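Local structure of phosphoserine aminotransferase SerC (Cytophaga hutchinsonii ATCC 33406, 3FFR) at residues Pro229-Lys234 with Gln239-Pro244. The protein probably transfers the amino group of glutamate to 3-phosphohydroxypyruvate, giving phosphoserine, as a pyridoxal-phosphate-dependent class V aminotransferase. Sequence-based numbering, arbitrary orientation.
Sequences PSMLEK and QTPETP
With CG beside the backbone N (chi1 -75°) and the chain bent at chi2 (-70°), Lys-234 lays its aliphatic chain across the backbone of Gln-239 and Thr-240. Its CB rests 3.3 Å from Gln-239 O and its CG 3.7 Å from Thr-240 C, while CD passes 3.9 Å from the amide oxygen OE1 of Gln-239, which Arg-37 binds. Ser-230 turns OG anti to the backbone N (chi1 171°), placing it 3.5 Å from Pro-241 CG; the hydroxyl itself is hydrogen-bonded to Tyr-225 O. The Pro-241 ring thus sits against the helix between Ser-230 and Lys-234, and CG of Met-231, a selenomethionine whose selenium end leads away, lies 4.2 Å from Pro-241 CG. Near the end of helix 228-235, Gln-239 N donates to Lys-234 O at 2.9 Å, approaching from above the carbonyl plane. One turn back, a water gives one hydrogen to Met-231 O and the other to Gln-239 O, 2.8 Å away, bridging two acceptors. Cut back to an alanine here, Lys-234 would keep CB against Gln-239 O but would probably bare the Thr-240 carbonyl and the flank of the Gln-239 side chain. The ammonium NZ binds a polyether, probably from the crystallisation liquor, and farther along the loop Thr-243 OG1 is hydrogen-bonded to the pyridoxal-phosphate lysine of the second subunit. One direct hydrogen bond and one water bridge thus join the backbones, with proline and lysine carbons packed beside them, where the chain turns back along its helix towards that cofactor site.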
ATOM      1  N   PRO A 229     -17.371   6.051   0.347  1.00 26.96           N
ATOM      2  CA  PRO A 229     -17.634   7.280   1.104  1.00 26.82           C
ATOM      3  C   PRO A 229     -16.495   7.718   1.999  1.00 28.18           C
ATOM      4  O   PRO A 229     -16.212   8.912   2.119  1.00 30.11           O
ATOM      5  CB  PRO A 229     -18.891   6.927   1.892  1.00 27.78           C
ATOM      6  CG  PRO A 229     -19.602   5.979   0.978  1.00 28.16           C
ATOM      7  CD  PRO A 229     -18.498   5.112   0.456  1.00 26.80           C
ATOM      8  N   SER A 230     -15.822   6.751   2.583  1.00 27.12           N
ATOM      9  CA  SER A 230     -14.669   7.042   3.445  1.00 26.51           C
ATOM     10  C   SER A 230     -13.567   7.734   2.623  1.00 26.74           C
ATOM     11  O   SER A 230     -13.043   8.774   2.992  1.00 26.53           O
ATOM     12  CB  SER A 230     -14.166   5.789   4.145  1.00 27.91           C
ATOM     13  OG  SER A 230     -12.928   6.018   4.815  1.00 29.89           O
HETATM   14  N   MSE A 231     -13.246   7.142   1.478  1.00 25.35           N
HETATM   15  CA  MSE A 231     -12.180   7.666   0.615  1.00 27.04           C
HETATM   16  C   MSE A 231     -12.542   9.022   0.021  1.00 25.99           C
HETATM   17  O   MSE A 231     -11.679   9.926  -0.103  1.00 26.94           O
HETATM   18  CB  MSE A 231     -11.840   6.660  -0.488  1.00 25.56           C
HETATM   19  CG  MSE A 231     -11.121   5.411   0.018  1.00 26.29           C
HETATM   20 SE   MSE A 231     -10.535   4.271  -1.398  0.75 24.23          SE
HETATM   21  CE  MSE A 231     -12.270   3.618  -1.965  1.00 27.16           C
ATOM     22  N   LEU A 232     -13.821   9.176  -0.307  1.00 28.61           N
ATOM     23  CA  LEU A 232     -14.315  10.375  -0.967  1.00 29.96           C
ATOM     24  C   LEU A 232     -14.273  11.573  -0.043  1.00 30.19           C
ATOM     25  O   LEU A 232     -13.862  12.676  -0.437  1.00 31.35           O
ATOM     26  CB  LEU A 232     -15.725  10.141  -1.538  1.00 30.07           C
ATOM     27  CG  LEU A 232     -16.286  11.123  -2.564  1.00 40.48           C
ATOM     28  CD1 LEU A 232     -15.336  11.253  -3.796  1.00 35.14           C
ATOM     29  CD2 LEU A 232     -17.671  10.607  -2.966  1.00 40.26           C
ATOM     30  N   GLU A 233     -14.649  11.336   1.201  1.00 29.55           N
ATOM     31  CA  GLU A 233     -14.691  12.384   2.199  1.00 32.41           C
ATOM     32  C   GLU A 233     -13.283  12.985   2.350  1.00 33.89           C
ATOM     33  O   GLU A 233     -13.100  14.216   2.412  1.00 33.18           O
ATOM     34  CB  GLU A 233     -15.195  11.794   3.507  1.00 33.40           C
ATOM     35  CG  GLU A 233     -15.321  12.742   4.630  1.00 46.54           C
ATOM     36  CD  GLU A 233     -15.859  12.053   5.864  1.00 61.29           C
ATOM     37  OE1 GLU A 233     -15.416  10.910   6.171  1.00 63.58           O
ATOM     38  OE2 GLU A 233     -16.732  12.654   6.520  1.00 71.41           O
ATOM     39  N   LYS A 234     -12.293  12.098   2.399  1.00 29.84           N
ATOM     40  CA  LYS A 234     -10.896  12.519   2.525  1.00 28.29           C
ATOM     41  C   LYS A 234     -10.383  13.127   1.211  1.00 28.65           C
ATOM     42  O   LYS A 234      -9.689  14.158   1.229  1.00 30.17           O
ATOM     43  CB  LYS A 234      -9.991  11.390   3.051  1.00 28.50           C
ATOM     44  CG  LYS A 234     -10.158  11.138   4.503  1.00 30.44           C
ATOM     45  CD  LYS A 234      -9.607  12.250   5.336  1.00 31.04           C
ATOM     46  CE  LYS A 234      -9.519  11.910   6.796  1.00 38.08           C
ATOM     47  NZ  LYS A 234     -10.718  12.250   7.519  1.00 38.33           N
ATOM     48  N   GLN A 239      -6.776  14.409   0.909  1.00 26.69           N
ATOM     49  CA  GLN A 239      -6.217  13.422   1.836  1.00 26.14           C
ATOM     50  C   GLN A 239      -6.753  12.011   1.562  1.00 27.52           C
ATOM     51  O   GLN A 239      -7.637  11.808   0.738  1.00 26.78           O
ATOM     52  CB  GLN A 239      -6.556  13.825   3.281  1.00 27.60           C
ATOM     53  CG  GLN A 239      -5.988  15.155   3.717  1.00 25.46           C
ATOM     54  CD  GLN A 239      -6.287  15.487   5.175  1.00 30.83           C
ATOM     55  OE1 GLN A 239      -6.615  14.614   5.955  1.00 32.57           O
ATOM     56  NE2 GLN A 239      -6.165  16.740   5.532  1.00 36.25           N
ATOM     57  N   THR A 240      -6.209  11.091   2.345  1.00 28.71           N
ATOM     58  CA  THR A 240      -6.601   9.660   2.364  1.00 27.40           C
ATOM     59  C   THR A 240      -7.017   9.281   3.764  1.00 28.44           C
ATOM     60  O   THR A 240      -6.632   9.927   4.725  1.00 28.05           O
ATOM     61  CB  THR A 240      -5.452   8.760   1.898  1.00 27.25           C
ATOM     62  OG1 THR A 240      -4.296   9.000   2.700  1.00 28.54           O
ATOM     63  CG2 THR A 240      -5.093   9.059   0.393  1.00 25.66           C
ATOM     64  N   PRO A 241      -7.811   8.204   3.910  1.00 28.79           N
ATOM     65  CA  PRO A 241      -8.227   7.819   5.273  1.00 27.19           C
ATOM     66  C   PRO A 241      -7.093   7.403   6.190  1.00 28.80           C
ATOM     67  O   PRO A 241      -7.028   7.816   7.360  1.00 28.70           O
ATOM     68  CB  PRO A 241      -9.156   6.637   5.024  1.00 28.14           C
ATOM     69  CG  PRO A 241      -9.743   6.917   3.639  1.00 28.56           C
ATOM     70  CD  PRO A 241      -8.549   7.475   2.858  1.00 27.72           C
ATOM     71  N   GLU A 242      -6.228   6.586   5.639  1.00 27.11           N
ATOM     72  CA  GLU A 242      -5.046   6.065   6.332  1.00 26.55           C
ATOM     73  C   GLU A 242      -3.774   6.801   5.885  1.00 27.08           C
ATOM     74  O   GLU A 242      -3.832   7.614   4.967  1.00 27.73           O
ATOM     75  CB  GLU A 242      -4.900   4.566   6.062  1.00 27.62           C
ATOM     76  CG  GLU A 242      -4.204   4.198   4.740  1.00 28.33           C
ATOM     77  CD  GLU A 242      -5.026   4.382   3.437  1.00 33.67           C
ATOM     78  OE1 GLU A 242      -6.091   5.030   3.412  1.00 28.50           O
ATOM     79  OE2 GLU A 242      -4.586   3.857   2.400  1.00 32.56           O
ATOM     80  N   THR A 243      -2.625   6.524   6.521  1.00 26.28           N
ATOM     81  CA  THR A 243      -1.378   7.156   6.072  1.00 27.28           C
ATOM     82  C   THR A 243      -1.005   6.485   4.739  1.00 28.95           C
ATOM     83  O   THR A 243      -0.784   5.274   4.699  1.00 28.86           O
ATOM     84  CB  THR A 243      -0.235   7.037   7.079  1.00 27.36           C
ATOM     85  OG1 THR A 243      -0.741   7.346   8.400  1.00 26.96           O
ATOM     86  CG2 THR A 243       0.941   7.983   6.683  1.00 27.60           C
ATOM     87  N   PRO A 244      -0.918   7.269   3.664  1.00 25.60           N
ATOM     88  CA  PRO A 244      -0.689   6.636   2.378  1.00 27.94           C
ATOM     89  C   PRO A 244       0.756   6.606   1.936  1.00 26.56           C
ATOM     90  O   PRO A 244       1.629   7.127   2.614  1.00 29.40           O
ATOM     91  CB  PRO A 244      -1.412   7.578   1.450  1.00 28.78           C
ATOM     92  CG  PRO A 244      -1.149   8.911   2.020  1.00 26.79           C
ATOM     93  CD  PRO A 244      -1.128   8.733   3.517  1.00 29.09           C
TER
HETATM   94  O   HOH W   1      -9.033   9.588  -0.168  1.00 25.30           O